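Local coordinates for protein multicopper oxidase (Uncultured bacterium, PDB 4E9X) that probably oxidises substrates at a mononuclear copper centre and passes the electrons to further coppers that reduce dioxygen, as laccase-like multicopper oxidases do, at residues A[2-14]-A[43-57]. Residues are numbered along the deposited sequence; the frame is centred on the assembly and turned at random. Where two conformers were deposited one is given.
Sequences AEREFDMTIEEVT and DDVIVNVTNNTSLPH. With CU (copper (II) ion), chain D.
Ile10 lays its CG2 over one face of the His57 imidazole, while Thr53 CB and Asn51 CG sit at the ring's edge. Ile10 CD1 approaches from the same side, beyond the CB end of the ring, 3.6 Å from His57 CB. In the ring plane, His57 NE2 donates to Thr53 OG1 at 2.8 Å, and with ND1 bound to copper at 2.0 Å the imidazole is fixed in its rotation. Around the Phe6 ring, Arg4 C lies over one face, offset toward the rim, Val47 CG2 near the edge, and Val45 CG1 oblique to it. The Arg4 guanidinium meets Asp43 edge-on: the chain, extended from CG, brings NE within 2.8 Å of Asp43 OD2, in the guanidinium plane but well above that of the carboxylate, their planes 57° apart. A water bridges Arg4 NH2 to Asp43 OD1, closing the salt bridge into a ring.

On the other face of the sheet, the Asn48 amide serves two acids. Its ND2 reaches the anti lone pair of Glu5 OE2 and, at the same 2.9 Å, Asp7 OD1; its OD1 is hydrogen-bonded to Thr90 OG1 on strand 88-94. Further along, Glu11 bends back at chi2 (-71°) and receives both Asn52 ND2 and Thr9 OG1 on OE2. Past the end of the pairing, Glu12 OE2 grips the following loop, taking Ser54 OG at 2.6 Å on its syn lone pair and Ser54 N from above the carboxylate.

Between these side chains, strands 3-14 and 44-51 run parallel in continuous register, 16° apart. The pairing exemplifies the cupredoxin fold of multicopper oxidases: strand 44-51 runs into a loop, shaped by the Asx turn of Asn51 and the ST turn of Thr53, that delivers His57 to join Cys105, His112 and Met118 at the type 1 copper site.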
loop_
_atom_site.group_PDB
_atom_site.type_symbol
_atom_site.label_atom_id
_atom_site.label_comp_id
_atom_site.label_asym_id
_atom_site.label_seq_id
_atom_site.Cartn_x
_atom_site.Cartn_y
_atom_site.Cartn_z
ATOM N N ALA A 2 7.110 35.081 -12.489
ATOM C CA ALA A 2 8.497 35.540 -12.607
ATOM C C ALA A 2 9.349 34.493 -13.310
ATOM O O ALA A 2 9.059 33.283 -13.143
ATOM C CB ALA A 2 9.130 35.886 -11.259
ATOM N N GLU A 3 10.398 34.921 -14.004
ATOM C CA GLU A 3 11.375 33.928 -14.501
ATOM C C GLU A 3 12.409 33.610 -13.421
ATOM O O GLU A 3 13.084 34.497 -12.866
ATOM C CB GLU A 3 12.047 34.459 -15.764
ATOM C CG GLU A 3 13.006 33.499 -16.420
ATOM C CD GLU A 3 13.762 34.130 -17.606
ATOM O OE1 GLU A 3 14.992 34.272 -17.532
ATOM O OE2 GLU A 3 13.110 34.467 -18.616
ATOM N N ARG A 4 12.578 32.313 -13.119
ATOM C CA ARG A 4 13.487 31.842 -12.077
ATOM C C ARG A 4 14.408 30.807 -12.698
ATOM O O ARG A 4 13.937 29.772 -13.118
ATOM C CB ARG A 4 12.732 31.305 -10.860
ATOM C CG ARG A 4 11.754 32.332 -10.298
ATOM C CD ARG A 4 11.330 31.925 -8.902
ATOM N NE ARG A 4 10.313 32.884 -8.427
ATOM C CZ ARG A 4 10.692 33.985 -7.754
ATOM N NH1 ARG A 4 11.970 34.250 -7.491
ATOM N NH2 ARG A 4 9.778 34.839 -7.335
ATOM N N GLU A 5 15.675 31.168 -12.736
ATOM C CA GLU A 5 16.694 30.345 -13.377
ATOM C C GLU A 5 17.700 29.843 -12.348
ATOM O O GLU A 5 18.215 30.646 -11.566
ATOM C CB GLU A 5 17.425 31.209 -14.438
ATOM C CG GLU A 5 18.505 30.419 -15.142
ATOM C CD GLU A 5 18.987 31.067 -16.411
ATOM O OE1 GLU A 5 18.477 32.159 -16.756
ATOM O OE2 GLU A 5 19.871 30.512 -17.108
ATOM N N PHE A 6 17.982 28.552 -12.395
ATOM C CA PHE A 6 18.818 27.851 -11.455
ATOM C C PHE A 6 19.912 27.068 -12.130
ATOM O O PHE A 6 19.650 26.544 -13.209
ATOM C CB PHE A 6 17.960 26.862 -10.625
ATOM C CG PHE A 6 16.808 27.606 -9.949
ATOM C CD1 PHE A 6 17.015 28.671 -9.090
ATOM C CD2 PHE A 6 15.514 27.227 -10.165
ATOM C CE1 PHE A 6 15.994 29.331 -8.458
ATOM C CE2 PHE A 6 14.462 27.902 -9.553
ATOM C CZ PHE A 6 14.682 28.983 -8.690
ATOM N N ASP A 7 21.070 26.970 -11.491
ATOM C CA ASP A 7 22.160 26.178 -12.051
ATOM C C ASP A 7 22.367 24.976 -11.108
ATOM O O ASP A 7 22.589 25.186 -9.909
ATOM C CB ASP A 7 23.454 26.963 -12.189
ATOM C CG ASP A 7 23.414 28.032 -13.249
ATOM O OD1 ASP A 7 22.950 27.768 -14.400
ATOM O OD2 ASP A 7 23.861 29.201 -13.038
ATOM N N MET A 8 22.223 23.761 -11.632
ATOM C CA MET A 8 22.359 22.603 -10.761
ATOM C C MET A 8 23.473 21.710 -11.296
ATOM O O MET A 8 23.726 21.722 -12.508
ATOM C CB MET A 8 21.040 21.839 -10.645
ATOM C CG MET A 8 21.040 20.678 -9.644
ATOM S SD MET A 8 19.371 19.916 -9.625
ATOM C CE MET A 8 18.545 21.406 -10.214
ATOM N N THR A 9 24.164 20.993 -10.441
ATOM C CA THR A 9 25.157 20.013 -10.899
ATOM C C THR A 9 24.724 18.637 -10.340
ATOM O O THR A 9 23.797 18.536 -9.510
ATOM C CB THR A 9 26.585 20.256 -10.434
ATOM O OG1 THR A 9 26.636 20.134 -8.993
ATOM C CG2 THR A 9 27.018 21.681 -10.839
ATOM N N ILE A 10 25.370 17.624 -10.871
ATOM C CA ILE A 10 25.207 16.255 -10.458
ATOM C C ILE A 10 26.600 15.776 -10.040
ATOM O O ILE A 10 27.495 15.914 -10.895
ATOM C CB ILE A 10 24.584 15.318 -11.497
ATOM C CG1 ILE A 10 23.381 15.935 -12.206
ATOM C CG2 ILE A 10 24.155 14.010 -10.836
ATOM C CD1 ILE A 10 22.818 15.054 -13.317
ATOM N N GLU A 11 26.788 15.276 -8.842
ATOM C CA GLU A 11 28.112 15.016 -8.272
ATOM C C GLU A 11 28.216 13.606 -7.730
ATOM O O GLU A 11 27.222 13.082 -7.202
ATOM C CB GLU A 11 28.408 15.993 -7.105
ATOM C CG GLU A 11 28.275 17.456 -7.538
ATOM C CD GLU A 11 29.342 17.986 -8.469
ATOM O OE1 GLU A 11 30.399 17.349 -8.660
ATOM O OE2 GLU A 11 29.116 19.104 -9.066
ATOM N N GLU A 12 29.413 13.003 -7.798
ATOM C CA GLU A 12 29.667 11.754 -7.113
ATOM C C GLU A 12 30.188 12.097 -5.720
ATOM O O GLU A 12 31.261 12.660 -5.567
ATOM C CB GLU A 12 30.722 10.918 -7.867
ATOM C CG GLU A 12 30.169 10.469 -9.206
ATOM C CD GLU A 12 31.078 9.611 -10.042
ATOM O OE1 GLU A 12 32.219 9.287 -9.626
ATOM O OE2 GLU A 12 30.623 9.206 -11.138
ATOM N N VAL A 13 29.368 11.749 -4.718
ATOM C CA VAL A 13 29.743 11.965 -3.330
ATOM C C VAL A 13 29.346 10.742 -2.529
ATOM O O VAL A 13 28.578 9.870 -3.006
ATOM C CB VAL A 13 29.102 13.244 -2.722
ATOM C CG1 VAL A 13 29.563 14.490 -3.455
ATOM C CG2 VAL A 13 27.561 13.170 -2.738
ATOM N N THR A 14 29.890 10.663 -1.310
ATOM C CA THR A 14 29.513 9.628 -0.337
ATOM C C THR A 14 28.822 10.292 0.880
ATOM O O THR A 14 29.327 11.266 1.435
ATOM C CB THR A 14 30.791 8.880 0.114
ATOM O OG1 THR A 14 31.397 8.244 -1.025
ATOM C CG2 THR A 14 30.505 7.813 1.163
ATOM N N ASP A 43 5.281 30.705 -12.242
ATOM C CA ASP A 43 6.636 31.111 -12.571
ATOM C C ASP A 43 7.127 30.309 -13.762
ATOM O O ASP A 43 6.740 29.152 -14.022
ATOM C CB ASP A 43 7.586 30.916 -11.397
ATOM C CG ASP A 43 7.410 31.920 -10.263
ATOM O OD1 ASP A 43 6.771 32.978 -10.408
ATOM O OD2 ASP A 43 7.968 31.627 -9.187
ATOM N N ASP A 44 8.023 30.977 -14.524
ATOM C CA ASP A 44 8.749 30.308 -15.577
ATOM C C ASP A 44 10.080 29.847 -15.008
ATOM O O ASP A 44 10.894 30.680 -14.629
ATOM C CB ASP A 44 8.958 31.316 -16.708
ATOM C CG ASP A 44 7.595 31.716 -17.267
ATOM O OD1 ASP A 44 6.773 30.823 -17.591
ATOM O OD2 ASP A 44 7.346 32.935 -17.364
ATOM N N VAL A 45 10.284 28.536 -14.975
ATOM C CA VAL A 45 11.482 27.945 -14.375
ATOM C C VAL A 45 12.450 27.534 -15.474
ATOM O O VAL A 45 12.056 26.932 -16.477
ATOM C CB VAL A 45 11.067 26.743 -13.514
ATOM C CG1 VAL A 45 12.299 26.131 -12.857
ATOM C CG2 VAL A 45 10.090 27.198 -12.467
ATOM N N ILE A 46 13.722 27.852 -15.230
ATOM C CA ILE A 46 14.808 27.409 -16.084
ATOM C C ILE A 46 15.833 26.714 -15.225
ATOM O O ILE A 46 16.287 27.307 -14.233
ATOM C CB ILE A 46 15.426 28.634 -16.808
ATOM C CG1 ILE A 46 14.406 29.432 -17.637
ATOM C CG2 ILE A 46 16.605 28.191 -17.663
ATOM C CD1 ILE A 46 14.916 30.811 -18.049
ATOM N N VAL A 47 16.186 25.476 -15.531
ATOM C CA VAL A 47 17.195 24.772 -14.737
ATOM C C VAL A 47 18.299 24.301 -15.694
ATOM O O VAL A 47 18.051 23.489 -16.622
ATOM C CB VAL A 47 16.587 23.574 -13.997
ATOM C CG1 VAL A 47 17.701 22.938 -13.146
ATOM C CG2 VAL A 47 15.468 23.981 -13.056
ATOM N N ASN A 48 19.534 24.804 -15.477
ATOM C CA ASN A 48 20.677 24.410 -16.288
ATOM C C ASN A 48 21.427 23.325 -15.511
ATOM O O ASN A 48 21.886 23.629 -14.392
ATOM C CB ASN A 48 21.613 25.594 -16.560
ATOM C CG ASN A 48 20.877 26.805 -17.136
ATOM O OD1 ASN A 48 20.275 26.672 -18.190
ATOM N ND2 ASN A 48 20.929 27.946 -16.454
ATOM N N VAL A 49 21.500 22.140 -16.066
ATOM C CA VAL A 49 22.046 20.996 -15.354
ATOM C C VAL A 49 23.417 20.605 -15.942
ATOM O O VAL A 49 23.477 20.377 -17.163
ATOM C CB VAL A 49 21.082 19.801 -15.474
ATOM C CG1 VAL A 49 21.669 18.611 -14.739
ATOM C CG2 VAL A 49 19.679 20.120 -14.978
ATOM N N THR A 50 24.441 20.504 -15.112
ATOM C CA THR A 50 25.732 19.946 -15.536
ATOM C C THR A 50 26.027 18.626 -14.836
ATOM O O THR A 50 25.987 18.515 -13.615
ATOM C CB THR A 50 26.862 20.935 -15.265
ATOM O OG1 THR A 50 26.552 22.079 -16.095
ATOM C CG2 THR A 50 28.210 20.372 -15.683
ATOM N N ASN A 51 26.303 17.633 -15.659
ATOM C CA ASN A 51 26.578 16.293 -15.125
ATOM C C ASN A 51 28.070 16.129 -14.828
ATOM O O ASN A 51 28.854 15.889 -15.768
ATOM C CB ASN A 51 26.121 15.270 -16.186
ATOM C CG ASN A 51 26.330 13.833 -15.744
ATOM O OD1 ASN A 51 26.856 13.619 -14.635
ATOM N ND2 ASN A 51 25.900 12.892 -16.562
ATOM N N ASN A 52 28.491 16.218 -13.569
ATOM C CA ASN A 52 29.857 16.023 -13.147
ATOM C C ASN A 52 30.102 14.612 -12.664
ATOM O O ASN A 52 31.016 14.421 -11.857
ATOM C CB ASN A 52 30.300 17.051 -12.108
ATOM C CG ASN A 52 30.335 18.464 -12.701
ATOM O OD1 ASN A 52 30.708 18.632 -13.834
ATOM N ND2 ASN A 52 29.890 19.455 -11.931
ATOM N N THR A 53 29.354 13.669 -13.181
ATOM C CA THR A 53 29.564 12.259 -12.785
ATOM C C THR A 53 30.028 11.467 -14.008
ATOM O O THR A 53 30.141 12.034 -15.098
ATOM C CB THR A 53 28.314 11.579 -12.199
ATOM O OG1 THR A 53 27.447 11.200 -13.309
ATOM C CG2 THR A 53 27.543 12.526 -11.322
ATOM N N SER A 54 30.311 10.194 -13.803
ATOM C CA SER A 54 30.811 9.288 -14.825
ATOM C C SER A 54 29.707 8.587 -15.600
ATOM O O SER A 54 30.079 7.818 -16.477
ATOM C CB SER A 54 31.691 8.183 -14.182
ATOM O OG SER A 54 30.919 7.533 -13.123
ATOM N N LEU A 55 28.433 8.876 -15.316
ATOM C CA LEU A 55 27.340 8.107 -15.921
ATOM C C LEU A 55 26.295 9.087 -16.428
ATOM O O LEU A 55 26.213 10.220 -15.942
ATOM C CB LEU A 55 26.691 7.190 -14.900
ATOM C CG LEU A 55 27.460 5.980 -14.378
ATOM C CD1 LEU A 55 26.665 5.123 -13.429
ATOM C CD2 LEU A 55 27.893 5.125 -15.580
ATOM N N PRO A 56 25.470 8.693 -17.406
ATOM C CA PRO A 56 24.413 9.543 -17.885
ATOM C C PRO A 56 23.237 9.643 -16.889
ATOM O O PRO A 56 22.942 8.716 -16.118
ATOM C CB PRO A 56 23.946 8.845 -19.161
ATOM C CG PRO A 56 24.482 7.464 -19.086
ATOM C CD PRO A 56 25.614 7.412 -18.126
ATOM N N HIS A 57 22.595 10.831 -16.967
ATOM C CA HIS A 57 21.420 11.106 -16.122
ATOM C C HIS A 57 20.430 11.970 -16.900
ATOM O O HIS A 57 20.776 12.497 -17.962
ATOM C CB HIS A 57 21.843 11.891 -14.854
ATOM C CG HIS A 57 22.858 11.163 -14.023
ATOM N ND1 HIS A 57 22.574 10.044 -13.281
ATOM C CD2 HIS A 57 24.192 11.422 -13.877
ATOM C CE1 HIS A 57 23.731 9.661 -12.695
ATOM N NE2 HIS A 57 24.728 10.493 -13.059
HETATM CU CU CU D . 20.789 9.141 -12.922
HETATM O O HOH W 1 5.961 33.935 -14.850
HETATM O O HOH W 2 7.059 34.722 -8.432
HETATM O O HOH W 3 25.132 23.892 -13.856
HETATM O O HOH W 4 31.391 14.788 -9.062
#